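Local coordinates for E3 ubiquitin-protein ligase TRIM65 (Homo sapiens, PDB 7JL4) that acts as an E3 ubiquitin ligase in innate immunity, autophagy and inflammation, and controls microRNA activity by ubiquitinating TNRC6A, at residues A[22-27]-A[60-65]; A[70-75]-A[143-148]; A[81-86]-A[116-121]. All coordinates share one frame; numbering follows the deposited sequence.

Interaction 1 of 3, residues A[22-27]-A[60-65]; sequences LTFDPV and WQVQCA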
ATOM      1  N   LEU A  22      10.241  -3.827   3.085  1.00 25.30           N
ATOM      2  CA  LEU A  22       9.995  -3.371   1.722  1.00 20.03           C
ATOM      3  C   LEU A  22      10.755  -2.083   1.419  1.00 20.95           C
ATOM      4  O   LEU A  22      11.084  -1.302   2.321  1.00 24.56           O
ATOM      5  CB  LEU A  22       8.495  -3.121   1.495  1.00 18.99           C
ATOM      6  CG  LEU A  22       7.518  -4.268   1.760  1.00 21.62           C
ATOM      7  CD1 LEU A  22       6.106  -3.777   1.433  1.00 20.51           C
ATOM      8  CD2 LEU A  22       7.895  -5.543   1.010  1.00 26.54           C
ATOM      9  N   THR A  23      11.023  -1.862   0.125  1.00 17.24           N
ATOM     10  CA  THR A  23      11.585  -0.598  -0.357  1.00 23.56           C
ATOM     11  C   THR A  23      10.844  -0.163  -1.616  1.00 24.61           C
ATOM     12  O   THR A  23      10.361  -1.001  -2.381  1.00 24.62           O
ATOM     13  CB  THR A  23      13.088  -0.694  -0.659  1.00 27.48           C
ATOM     14  OG1 THR A  23      13.328  -1.762  -1.580  1.00 28.79           O
ATOM     15  CG2 THR A  23      13.892  -0.950   0.607  1.00 25.40           C
ATOM     16  N   PHE A  24      10.751   1.149  -1.829  1.00 26.14           N
ATOM     17  CA  PHE A  24      10.107   1.654  -3.040  1.00 21.05           C
ATOM     18  C   PHE A  24      11.005   1.456  -4.262  1.00 26.73           C
ATOM     19  O   PHE A  24      12.232   1.360  -4.157  1.00 25.74           O
ATOM     20  CB  PHE A  24       9.740   3.134  -2.872  1.00 22.53           C
ATOM     21  CG  PHE A  24       8.682   3.367  -1.837  1.00 26.57           C
ATOM     22  CD1 PHE A  24       7.383   2.910  -2.039  1.00 25.96           C
ATOM     23  CD2 PHE A  24       8.981   4.029  -0.654  1.00 25.86           C
ATOM     24  CE1 PHE A  24       6.384   3.133  -1.070  1.00 21.81           C
ATOM     25  CE2 PHE A  24       7.994   4.275   0.306  1.00 26.59           C
ATOM     26  CZ  PHE A  24       6.695   3.810   0.105  1.00 21.27           C
ATOM     27  N   ASP A  25      10.366   1.339  -5.430  1.00 22.09           N
ATOM     28  CA  ASP A  25      11.055   1.235  -6.706  1.00 23.68           C
ATOM     29  C   ASP A  25      11.111   2.625  -7.315  1.00 28.08           C
ATOM     30  O   ASP A  25      10.070   3.135  -7.755  1.00 29.09           O
ATOM     31  CB  ASP A  25      10.306   0.264  -7.628  1.00 27.10           C
ATOM     32  CG  ASP A  25      10.815   0.264  -9.060  1.00 36.94           C
ATOM     33  OD1 ASP A  25      11.819   0.944  -9.375  1.00 36.13           O
ATOM     34  OD2 ASP A  25      10.169  -0.415  -9.901  1.00 35.13           O
ATOM     35  N   PRO A  26      12.278   3.280  -7.344  1.00 31.55           N
ATOM     36  CA  PRO A  26      12.348   4.662  -7.875  1.00 27.99           C
ATOM     37  C   PRO A  26      12.034   4.786  -9.355  1.00 32.97           C
ATOM     38  O   PRO A  26      11.630   5.872  -9.787  1.00 33.52           O
ATOM     39  CB  PRO A  26      13.802   5.086  -7.585  1.00 36.21           C
ATOM     40  CG  PRO A  26      14.558   3.799  -7.287  1.00 38.72           C
ATOM     41  CD  PRO A  26      13.561   2.807  -6.782  1.00 27.29           C
ATOM     42  N   VAL A  27      12.223   3.730 -10.152  1.00 31.06           N
ATOM     43  CA  VAL A  27      11.909   3.827 -11.574  1.00 34.64           C
ATOM     44  C   VAL A  27      10.401   3.984 -11.774  1.00 32.26           C
ATOM     45  O   VAL A  27       9.951   4.672 -12.701  1.00 38.48           O
ATOM     46  CB  VAL A  27      12.468   2.605 -12.330  1.00 38.03           C
ATOM     47  CG1 VAL A  27      12.234   2.749 -13.841  1.00 46.39           C
ATOM     48  CG2 VAL A  27      13.962   2.431 -12.029  1.00 38.23           C
ATOM     49  N   TRP A  60      -0.803   9.000  -9.468  1.00 29.95           N
ATOM     50  CA  TRP A  60      -0.059   9.430  -8.281  1.00 26.94           C
ATOM     51  C   TRP A  60       0.330   8.197  -7.463  1.00 25.99           C
ATOM     52  O   TRP A  60      -0.117   8.003  -6.330  1.00 25.06           O
ATOM     53  CB  TRP A  60      -0.895  10.409  -7.463  1.00 26.94           C
ATOM     54  CG  TRP A  60      -1.179  11.671  -8.196  1.00 31.18           C
ATOM     55  CD1 TRP A  60      -0.472  12.172  -9.240  1.00 34.42           C
ATOM     56  CD2 TRP A  60      -2.249  12.598  -7.947  1.00 35.78           C
ATOM     57  NE1 TRP A  60      -1.031  13.360  -9.665  1.00 38.81           N
ATOM     58  CE2 TRP A  60      -2.129  13.636  -8.894  1.00 39.53           C
ATOM     59  CE3 TRP A  60      -3.301  12.646  -7.023  1.00 37.15           C
ATOM     60  CZ2 TRP A  60      -3.012  14.725  -8.934  1.00 44.88           C
ATOM     61  CZ3 TRP A  60      -4.190  13.722  -7.077  1.00 43.52           C
ATOM     62  CH2 TRP A  60      -4.031  14.745  -8.022  1.00 43.92           C
ATOM     63  N   GLN A  61       1.210   7.368  -8.053  1.00 23.43           N
ATOM     64  CA  GLN A  61       1.489   6.037  -7.512  1.00 22.27           C
ATOM     65  C   GLN A  61       2.979   5.697  -7.556  1.00 25.37           C
ATOM     66  O   GLN A  61       3.782   6.306  -8.277  1.00 23.60           O
ATOM     67  CB  GLN A  61       0.695   4.935  -8.252  1.00 21.13           C
ATOM     68  CG  GLN A  61      -0.823   5.063  -8.024  1.00 24.60           C
ATOM     69  CD  GLN A  61      -1.672   4.134  -8.876  1.00 27.98           C
ATOM     70  OE1 GLN A  61      -1.192   3.169  -9.492  1.00 28.89           O
ATOM     71  NE2 GLN A  61      -2.939   4.434  -8.935  1.00 20.50           N
ATOM     72  N   VAL A  62       3.332   4.696  -6.752  1.00 21.93           N
ATOM     73  CA  VAL A  62       4.683   4.148  -6.729  1.00 20.77           C
ATOM     74  C   VAL A  62       4.543   2.718  -6.234  1.00 23.72           C
ATOM     75  O   VAL A  62       3.672   2.428  -5.409  1.00 22.00           O
ATOM     76  CB  VAL A  62       5.608   4.980  -5.812  1.00 22.16           C
ATOM     77  CG1 VAL A  62       5.011   5.050  -4.412  1.00 25.21           C
ATOM     78  CG2 VAL A  62       7.044   4.376  -5.781  1.00 23.16           C
ATOM     79  N   GLN A  63       5.391   1.816  -6.744  1.00 22.85           N
ATOM     80  CA  GLN A  63       5.370   0.423  -6.311  1.00 21.23           C
ATOM     81  C   GLN A  63       6.674   0.077  -5.589  1.00 22.25           C
ATOM     82  O   GLN A  63       7.622   0.870  -5.546  1.00 24.78           O
ATOM     83  CB  GLN A  63       5.158  -0.532  -7.495  1.00 26.38           C
ATOM     84  CG  GLN A  63       6.355  -0.590  -8.448  1.00 30.55           C
ATOM     85  CD  GLN A  63       6.133  -1.487  -9.666  1.00 39.66           C
ATOM     86  OE1 GLN A  63       5.035  -1.990  -9.893  1.00 34.76           O
ATOM     87  NE2 GLN A  63       7.196  -1.707 -10.440  1.00 38.39           N
ATOM     88  N   CYS A  64       6.709  -1.108  -4.990  1.00 21.42           N
ATOM     89  CA  CYS A  64       7.894  -1.536  -4.257  1.00 20.62           C
ATOM     90  C   CYS A  64       8.774  -2.396  -5.146  1.00 19.61           C
ATOM     91  O   CYS A  64       8.365  -2.883  -6.201  1.00 19.63           O
ATOM     92  CB  CYS A  64       7.509  -2.309  -2.995  1.00 25.59           C
ATOM     93  SG  CYS A  64       6.820  -1.272  -1.687  1.00 21.04           S
ATOM     94  N   ALA A  65      10.002  -2.601  -4.688  1.00 18.77           N
ATOM     95  CA  ALA A  65      10.953  -3.431  -5.402  1.00 23.92           C
ATOM     96  C   ALA A  65      10.800  -4.907  -5.089  1.00 25.60           C
ATOM     97  O   ALA A  65      11.596  -5.708  -5.591  1.00 34.04           O
ATOM     98  CB  ALA A  65      12.382  -2.996  -5.063  1.00 24.20           C
TER
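The Phe24 ring lies across the branches of Val62, the two side chains at about a right angle, with CD1 of Phe24 4.0 Å from CG1 of Val62. The sulfur of Cys64 approaches the same ring obliquely, its SG 5.0 Å from the Phe24 centroid and 43° off the normal, a sulfur-aromatic contact. SG also packs on CB of Leu22, and Leu188 of strand 185-188 touches Leu22, Phe24 and Cys64 alike, so this side of the contact is apolar and buried. Two backbone bonds bridge Phe24 and Cys64: Asp25 N donates to Gln63 O at 2.8 Å, and Ala65 N to Thr23 O at 2.8 Å. Beyond them Asp25 and Gln63 run side by side. CG of Asp25 is anti to its backbone N (chi1 170°), beside the Gln63 side chain, and OD2 accepts from NE2 of Gln63 through its anti lone pair, in the amide plane, in a long but nearly straight bond of 3.3 Å. The other oxygen of Asp25, OD1, is met from above the carboxylate plane by Val27 N at 2.9 Å, forming an Asx turn. An alanine in place of Asp25 would probably leave the Gln63 amide without this acceptor and the turn at Val27 without its side-chain bond. The contact thus joins the loop 22-27 of the PRY-SPRY domain to edge strand 61-63 through an apolar inner side and a polar outer one, where a carboxylate serves two N-H donors.

Interaction 2 of 3, residues A[70-75]-A[143-148]; sequences AGHHYW and DLDLAS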
ATOM      1  N   ALA A  70       4.301 -17.222  -3.481  1.00 33.80           N
ATOM      2  CA  ALA A  70       3.706 -18.246  -2.649  1.00 26.11           C
ATOM      3  C   ALA A  70       4.025 -17.814  -1.239  1.00 19.89           C
ATOM      4  O   ALA A  70       4.538 -16.710  -1.040  1.00 23.13           O
ATOM      5  CB  ALA A  70       4.269 -19.629  -3.022  1.00 23.72           C
ATOM      6  N   GLY A  71       3.768 -18.685  -0.267  1.00 22.71           N
ATOM      7  CA  GLY A  71       4.183 -18.397   1.088  1.00 24.47           C
ATOM      8  C   GLY A  71       3.234 -17.447   1.802  1.00 23.16           C
ATOM      9  O   GLY A  71       2.044 -17.373   1.501  1.00 23.86           O
ATOM     10  N   HIS A  72       3.783 -16.722   2.769  1.00 20.52           N
ATOM     11  CA  HIS A  72       2.995 -15.891   3.674  1.00 21.05           C
ATOM     12  C   HIS A  72       3.876 -14.711   4.049  1.00 21.55           C
ATOM     13  O   HIS A  72       5.030 -14.921   4.426  1.00 20.75           O
ATOM     14  CB  HIS A  72       2.580 -16.720   4.896  1.00 23.16           C
ATOM     15  CG  HIS A  72       1.481 -16.117   5.713  1.00 25.53           C
ATOM     16  ND1 HIS A  72       0.772 -16.844   6.646  1.00 31.62           N
ATOM     17  CD2 HIS A  72       0.998 -14.853   5.775  1.00 25.15           C
ATOM     18  CE1 HIS A  72      -0.129 -16.064   7.220  1.00 31.82           C
ATOM     19  NE2 HIS A  72      -0.001 -14.845   6.721  1.00 26.82           N
ATOM     20  N   HIS A  73       3.346 -13.481   3.928  1.00 17.09           N
ATOM     21  CA  HIS A  73       4.142 -12.258   3.984  1.00 19.04           C
ATOM     22  C   HIS A  73       3.346 -11.172   4.699  1.00 18.59           C
ATOM     23  O   HIS A  73       2.129 -11.079   4.519  1.00 20.49           O
ATOM     24  CB  HIS A  73       4.518 -11.797   2.554  1.00 14.39           C
ATOM     25  CG  HIS A  73       5.048 -12.916   1.704  1.00 19.01           C
ATOM     26  ND1 HIS A  73       6.338 -13.382   1.842  1.00 16.38           N
ATOM     27  CD2 HIS A  73       4.453 -13.720   0.792  1.00 18.37           C
ATOM     28  CE1 HIS A  73       6.532 -14.395   1.013  1.00 22.45           C
ATOM     29  NE2 HIS A  73       5.402 -14.628   0.368  1.00 21.05           N
ATOM     30  N   TYR A  74       4.031 -10.350   5.500  1.00 18.59           N
ATOM     31  CA  TYR A  74       3.361  -9.307   6.278  1.00 19.21           C
ATOM     32  C   TYR A  74       4.274  -8.094   6.351  1.00 25.28           C
ATOM     33  O   TYR A  74       5.490  -8.237   6.510  1.00 19.12           O
ATOM     34  CB  TYR A  74       3.016  -9.787   7.707  1.00 18.06           C
ATOM     35  CG  TYR A  74       2.431  -8.701   8.598  1.00 22.59           C
ATOM     36  CD1 TYR A  74       1.088  -8.344   8.494  1.00 17.41           C
ATOM     37  CD2 TYR A  74       3.232  -8.013   9.520  1.00 22.52           C
ATOM     38  CE1 TYR A  74       0.542  -7.343   9.321  1.00 20.52           C
ATOM     39  CE2 TYR A  74       2.705  -6.988  10.329  1.00 20.52           C
ATOM     40  CZ  TYR A  74       1.346  -6.664  10.210  1.00 21.68           C
ATOM     41  OH  TYR A  74       0.764  -5.679  10.997  1.00 22.54           O
ATOM     42  N   TRP A  75       3.689  -6.900   6.265  1.00 18.72           N
ATOM     43  CA  TRP A  75       4.466  -5.683   6.456  1.00 18.36           C
ATOM     44  C   TRP A  75       3.552  -4.585   6.972  1.00 21.46           C
ATOM     45  O   TRP A  75       2.318  -4.681   6.900  1.00 19.84           O
ATOM     46  CB  TRP A  75       5.159  -5.215   5.167  1.00 19.79           C
ATOM     47  CG  TRP A  75       4.213  -5.043   4.017  1.00 25.62           C
ATOM     48  CD1 TRP A  75       3.467  -3.918   3.714  1.00 25.29           C
ATOM     49  CD2 TRP A  75       3.861  -6.033   3.029  1.00 20.81           C
ATOM     50  NE1 TRP A  75       2.695  -4.152   2.589  1.00 23.73           N
ATOM     51  CE2 TRP A  75       2.916  -5.436   2.152  1.00 23.69           C
ATOM     52  CE3 TRP A  75       4.268  -7.355   2.787  1.00 22.90           C
ATOM     53  CZ2 TRP A  75       2.366  -6.119   1.058  1.00 21.66           C
ATOM     54  CZ3 TRP A  75       3.709  -8.049   1.689  1.00 23.13           C
ATOM     55  CH2 TRP A  75       2.773  -7.418   0.839  1.00 26.67           C
ATOM     56  N   ASP A 143      -1.339  -8.319   5.481  1.00 19.00           N
ATOM     57  CA  ASP A 143      -1.029  -9.739   5.688  1.00 22.68           C
ATOM     58  C   ASP A 143      -1.455 -10.507   4.445  1.00 23.00           C
ATOM     59  O   ASP A 143      -2.653 -10.621   4.167  1.00 24.09           O
ATOM     60  CB  ASP A 143      -1.758 -10.272   6.920  1.00 24.15           C
ATOM     61  CG  ASP A 143      -1.305 -11.667   7.297  1.00 32.23           C
ATOM     62  OD1 ASP A 143      -0.078 -11.909   7.321  1.00 25.14           O
ATOM     63  OD2 ASP A 143      -2.178 -12.501   7.584  1.00 36.99           O
ATOM     64  N   LEU A 144      -0.476 -11.050   3.717  1.00 22.64           N
ATOM     65  CA  LEU A 144      -0.675 -11.675   2.411  1.00 19.27           C
ATOM     66  C   LEU A 144      -0.384 -13.161   2.562  1.00 24.09           C
ATOM     67  O   LEU A 144       0.783 -13.555   2.585  1.00 21.41           O
ATOM     68  CB  LEU A 144       0.259 -11.045   1.383  1.00 18.57           C
ATOM     69  CG  LEU A 144       0.031 -11.429  -0.066  1.00 24.26           C
ATOM     70  CD1 LEU A 144      -1.417 -11.067  -0.463  1.00 26.78           C
ATOM     71  CD2 LEU A 144       1.034 -10.666  -0.951  1.00 23.32           C
ATOM     72  N   ASP A 145      -1.428 -13.980   2.672  1.00 20.18           N
ATOM     73  CA  ASP A 145      -1.265 -15.432   2.855  1.00 24.70           C
ATOM     74  C   ASP A 145      -1.487 -16.076   1.495  1.00 26.54           C
ATOM     75  O   ASP A 145      -2.624 -16.336   1.079  1.00 23.96           O
ATOM     76  CB  ASP A 145      -2.211 -15.965   3.925  1.00 27.11           C
ATOM     77  CG  ASP A 145      -2.113 -17.479   4.130  1.00 33.83           C
ATOM     78  OD1 ASP A 145      -1.540 -18.205   3.288  1.00 31.82           O
ATOM     79  OD2 ASP A 145      -2.602 -17.950   5.178  1.00 33.57           O
ATOM     80  N   LEU A 146      -0.389 -16.335   0.788  1.00 22.32           N
ATOM     81  CA  LEU A 146      -0.535 -16.825  -0.571  1.00 23.27           C
ATOM     82  C   LEU A 146      -0.713 -18.330  -0.611  1.00 28.18           C
ATOM     83  O   LEU A 146      -0.968 -18.883  -1.686  1.00 31.88           O
ATOM     84  CB  LEU A 146       0.667 -16.382  -1.417  1.00 27.12           C
ATOM     85  CG  LEU A 146       0.770 -14.868  -1.512  1.00 25.87           C
ATOM     86  CD1 LEU A 146       1.980 -14.474  -2.340  1.00 26.53           C
ATOM     87  CD2 LEU A 146      -0.545 -14.260  -2.126  1.00 23.19           C
ATOM     88  N   ALA A 147      -0.605 -18.999   0.534  1.00 27.18           N
ATOM     89  CA  ALA A 147      -1.028 -20.392   0.600  1.00 30.34           C
ATOM     90  C   ALA A 147      -2.545 -20.496   0.512  1.00 34.76           C
ATOM     91  O   ALA A 147      -3.083 -21.328  -0.225  1.00 37.25           O
ATOM     92  CB  ALA A 147      -0.523 -21.033   1.885  1.00 34.44           C
ATOM     93  N   SER A 148      -3.251 -19.659   1.270  1.00 23.79           N
ATOM     94  CA  SER A 148      -4.705 -19.702   1.316  1.00 28.09           C
ATOM     95  C   SER A 148      -5.354 -18.699   0.368  1.00 33.18           C
ATOM     96  O   SER A 148      -6.568 -18.770   0.157  1.00 34.82           O
ATOM     97  CB  SER A 148      -5.189 -19.420   2.741  1.00 35.85           C
ATOM     98  OG  SER A 148      -5.047 -18.031   3.032  1.00 38.47           O
TER
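Gly71 O receives two backbone N-H groups: that of Leu146 at 2.7 Å, approaching nearly along the C=O axis, and that of Ala147 in a weak bond. CB of Leu146 also sits against this oxygen, and its CD1 reaches Ala70 O. Next to this turn strands 72-75 and 143-145 run antiparallel, and in them His73 and Leu144 form a hydrogen-bonded pair, Leu144 N meeting His73 O at 2.7 Å and His73 N returning to Leu144 O. On the face of His72, Tyr74, Asp143 and Asp145, the imidazole of His72 is held by two aspartates in different ways. Its NE2 donates to OD1 of Asp143 at 3.0 Å, on the syn side and 28° out of the carboxylate plane, with a weaker bond to OD2. CB of Asp145 lies over the ring centre in a CH-pi contact, 3.8 Å from the His72 centroid, and the Asp145 carboxylate is stacked on the ring, the two planes 19° apart. Two carboxylates so near would be expected to favour a protonated imidazole. CD1 of Tyr74 meets CB of Asp143 at 3.8 Å, while the Tyr74 hydroxyl is hydrogen-bonded to Glu76. On the face of His73 and Leu144, CD2 of Leu144 reaches CH2 at the edge of the Trp75 indole, 4.1 Å away. Leu15 of helix 10-15 covers Tyr74 and Asp143, and strand 150-155 flanks strand 139-145 on the side away from strand 72-79, touching Leu144 through Leu151.

Interaction 3 of 3, residues A[81-86]-A[116-121]; sequences DHSVTL and VQEDSL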
ATOM      1  N   ASP A  81      -1.071  10.956   6.960  1.00 30.72           N
ATOM      2  CA  ASP A  81      -2.401  11.565   6.895  1.00 32.60           C
ATOM      3  C   ASP A  81      -3.290  10.626   6.091  1.00 37.37           C
ATOM      4  O   ASP A  81      -2.815   9.642   5.520  1.00 30.33           O
ATOM      5  CB  ASP A  81      -2.343  12.939   6.234  1.00 30.80           C
ATOM      6  CG  ASP A  81      -3.565  13.812   6.539  1.00 43.10           C
ATOM      7  OD1 ASP A  81      -4.477  13.394   7.298  1.00 32.29           O
ATOM      8  OD2 ASP A  81      -3.578  14.942   6.017  1.00 32.33           O
ATOM      9  N   HIS A  82      -4.587  10.953   6.036  1.00 35.26           N
ATOM     10  CA  HIS A  82      -5.501  10.228   5.165  1.00 30.10           C
ATOM     11  C   HIS A  82      -5.248  10.611   3.708  1.00 24.65           C
ATOM     12  O   HIS A  82      -4.455  11.505   3.401  1.00 30.93           O
ATOM     13  CB  HIS A  82      -6.953  10.523   5.535  1.00 31.12           C
ATOM     14  CG  HIS A  82      -7.298  11.979   5.449  1.00 31.21           C
ATOM     15  ND1 HIS A  82      -7.392  12.643   4.245  1.00 34.64           N
ATOM     16  CD2 HIS A  82      -7.509  12.906   6.409  1.00 30.15           C
ATOM     17  CE1 HIS A  82      -7.676  13.916   4.468  1.00 37.95           C
ATOM     18  NE2 HIS A  82      -7.755  14.100   5.773  1.00 39.36           N
ATOM     19  N   SER A  83      -6.016   9.975   2.818  1.00 28.32           N
ATOM     20  CA  SER A  83      -5.911  10.126   1.363  1.00 27.82           C
ATOM     21  C   SER A  83      -4.644   9.444   0.841  1.00 28.80           C
ATOM     22  O   SER A  83      -3.816  10.042   0.153  1.00 26.66           O
ATOM     23  CB  SER A  83      -5.983  11.586   0.937  1.00 33.63           C
ATOM     24  OG  SER A  83      -7.146  12.188   1.507  1.00 30.72           O
ATOM     25  N   VAL A  84      -4.495   8.175   1.211  1.00 29.36           N
ATOM     26  CA  VAL A  84      -3.512   7.276   0.631  1.00 21.56           C
ATOM     27  C   VAL A  84      -4.214   5.962   0.321  1.00 22.69           C
ATOM     28  O   VAL A  84      -5.251   5.635   0.911  1.00 26.11           O
ATOM     29  CB  VAL A  84      -2.303   7.052   1.580  1.00 24.96           C
ATOM     30  CG1 VAL A  84      -1.628   8.392   1.901  1.00 24.83           C
ATOM     31  CG2 VAL A  84      -2.742   6.380   2.864  1.00 23.98           C
ATOM     32  N   THR A  85      -3.634   5.189  -0.609  1.00 19.37           N
ATOM     33  CA  THR A  85      -4.146   3.862  -0.936  1.00 16.33           C
ATOM     34  C   THR A  85      -2.998   2.872  -0.835  1.00 20.32           C
ATOM     35  O   THR A  85      -1.902   3.145  -1.332  1.00 21.58           O
ATOM     36  CB  THR A  85      -4.749   3.775  -2.346  1.00 21.58           C
ATOM     37  OG1 THR A  85      -5.811   4.718  -2.484  1.00 22.30           O
ATOM     38  CG2 THR A  85      -5.308   2.343  -2.628  1.00 15.59           C
ATOM     39  N   LEU A  86      -3.253   1.742  -0.186  1.00 18.49           N
ATOM     40  CA  LEU A  86      -2.274   0.671  -0.010  1.00 19.43           C
ATOM     41  C   LEU A  86      -2.805  -0.567  -0.708  1.00 18.33           C
ATOM     42  O   LEU A  86      -3.939  -0.981  -0.450  1.00 16.09           O
ATOM     43  CB  LEU A  86      -2.074   0.349   1.482  1.00 22.94           C
ATOM     44  CG  LEU A  86      -1.432   1.303   2.497  1.00 27.57           C
ATOM     45  CD1 LEU A  86      -2.225   2.578   2.666  1.00 29.57           C
ATOM     46  CD2 LEU A  86      -1.455   0.563   3.816  1.00 33.09           C
ATOM     47  N   VAL A 116      -7.567   4.969   2.456  1.00 23.64           N
ATOM     48  CA  VAL A 116      -7.902   5.596   3.724  1.00 21.61           C
ATOM     49  C   VAL A 116      -8.397   7.004   3.421  1.00 28.03           C
ATOM     50  O   VAL A 116      -7.672   7.817   2.845  1.00 29.96           O
ATOM     51  CB  VAL A 116      -6.690   5.626   4.662  1.00 30.64           C
ATOM     52  CG1 VAL A 116      -7.051   6.238   6.002  1.00 32.57           C
ATOM     53  CG2 VAL A 116      -6.164   4.208   4.827  1.00 27.17           C
ATOM     54  N   GLN A 117      -9.626   7.295   3.794  1.00 31.31           N
ATOM     55  CA  GLN A 117     -10.194   8.618   3.539  1.00 33.21           C
ATOM     56  C   GLN A 117     -10.391   9.352   4.853  1.00 34.81           C
ATOM     57  O   GLN A 117     -10.161   8.796   5.932  1.00 36.24           O
ATOM     58  CB  GLN A 117     -11.506   8.480   2.779  1.00 35.69           C
ATOM     59  CG  GLN A 117     -11.327   8.032   1.346  1.00 32.78           C
ATOM     60  CD  GLN A 117     -12.661   7.740   0.674  1.00 46.23           C
ATOM     61  OE1 GLN A 117     -13.613   7.286   1.321  1.00 47.42           O
ATOM     62  NE2 GLN A 117     -12.756   8.057  -0.612  1.00 48.72           N
ATOM     63  N   GLU A 118     -10.853  10.612   4.750  1.00 34.04           N
ATOM     64  CA  GLU A 118     -11.046  11.448   5.931  1.00 38.67           C
ATOM     65  C   GLU A 118     -11.876  10.737   6.984  1.00 42.35           C
ATOM     66  O   GLU A 118     -11.532  10.738   8.171  1.00 45.21           O
ATOM     67  CB  GLU A 118     -11.751  12.751   5.550  1.00 43.99           C
ATOM     68  CG  GLU A 118     -10.954  13.754   4.748  1.00 53.53           C
ATOM     69  CD  GLU A 118     -10.942  13.454   3.253  1.00 57.32           C
ATOM     70  OE1 GLU A 118     -10.427  14.321   2.500  1.00 55.61           O
ATOM     71  OE2 GLU A 118     -11.381  12.339   2.843  1.00 59.44           O
ATOM     72  N   ASP A 119     -12.994  10.140   6.562  1.00 42.52           N
ATOM     73  CA  ASP A 119     -13.982   9.645   7.512  1.00 46.42           C
ATOM     74  C   ASP A 119     -14.496   8.261   7.131  1.00 37.58           C
ATOM     75  O   ASP A 119     -15.590   7.878   7.563  1.00 41.37           O
ATOM     76  CB  ASP A 119     -15.163  10.631   7.620  1.00 43.61           C
ATOM     77  N   SER A 120     -13.735   7.500   6.351  1.00 34.67           N
ATOM     78  CA  SER A 120     -14.132   6.161   5.945  1.00 32.62           C
ATOM     79  C   SER A 120     -12.918   5.456   5.353  1.00 26.77           C
ATOM     80  O   SER A 120     -11.874   6.067   5.112  1.00 27.75           O
ATOM     81  CB  SER A 120     -15.264   6.199   4.931  1.00 35.03           C
ATOM     82  OG  SER A 120     -14.790   6.842   3.773  1.00 41.28           O
ATOM     83  N   LEU A 121     -13.088   4.165   5.095  1.00 24.96           N
ATOM     84  CA  LEU A 121     -12.147   3.367   4.310  1.00 27.15           C
ATOM     85  C   LEU A 121     -12.878   2.843   3.080  1.00 23.64           C
ATOM     86  O   LEU A 121     -14.096   2.643   3.124  1.00 26.59           O
ATOM     87  CB  LEU A 121     -11.617   2.174   5.107  1.00 27.20           C
ATOM     88  CG  LEU A 121     -10.976   2.416   6.466  1.00 26.31           C
ATOM     89  CD1 LEU A 121     -10.660   1.077   7.121  1.00 32.61           C
ATOM     90  CD2 LEU A 121      -9.723   3.272   6.315  1.00 31.74           C
TER
HETATM   91  O   HOH W   1      -8.394  14.724   0.931  1.00 43.61           O
HETATM   92  O   HOH W   2      -9.565  10.856   1.026  1.00 48.33           O
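A G1 beta bulge, with Ser83 and Val84 both opposite Val116, marks the start of strand 84-89 beside the end of strand 111-116. Ser83 N donates to Val116 O at 2.7 Å, and Val116 N to Val84 O at 2.9 Å; Ser83 takes the positive phi of 72° that belongs to the first bulge position. Next to the bulge, the His82 ring lies over Glu118. A chi1 of 59° sets CG of His82 between the backbone N and the carbonyl carbon, and the ring beyond it is met by Glu118, whose CG sits over one face, offset toward the rim, in a CH-pi contact 3.5 Å from the His82 centroid. CG of Asp81 lies on the opposite face, farther off. The ring is fixed at its edge as well, where ND1 of His82 shares a hydrogen bond of 2.8 Å with OG of Ser83, in the ring plane. Glu118 is bent at chi2 (83°), and two waters join its carboxylate to that same serine oxygen: one donates to OE1 of Glu118 at 2.6 Å, the other to OE2 at 3.0 Å. Ser83 OG therefore meets the imidazole and both waters, linking the two side chains without touching the carboxylate directly. CG2 of Val84 packs on CB of Val116, and Leu140 of strand 139-145 lies against Val116. A G1 bulge accentuates the twist of neighbouring antiparallel strands, here in one sheet of the SPRY beta-sandwich.

The three contacts belong to one PRY-SPRY beta-sandwich and are spread widely across it. Interactions 1 and 2 have centres 20 Å apart yet touch, since CD1 of Leu22 lies 3.4 Å from CG of Trp75 and packs on the indole. Interaction 3 stands apart: its centre is 19 Å from that of interaction 1 and 24 Å from that of interaction 2, with nearest atoms about 7 Å and 6 Å away. Interactions 1 and 3 nevertheless reach the same six-stranded sheet, whereas interaction 2 lies in the seven-stranded one. Strand 72-79 is followed in the chain by strand 84-89, connecting interactions 2 and 3. A glycerol, probably from crystallisation, binds beside interaction 1, at Gln63 and Cys64.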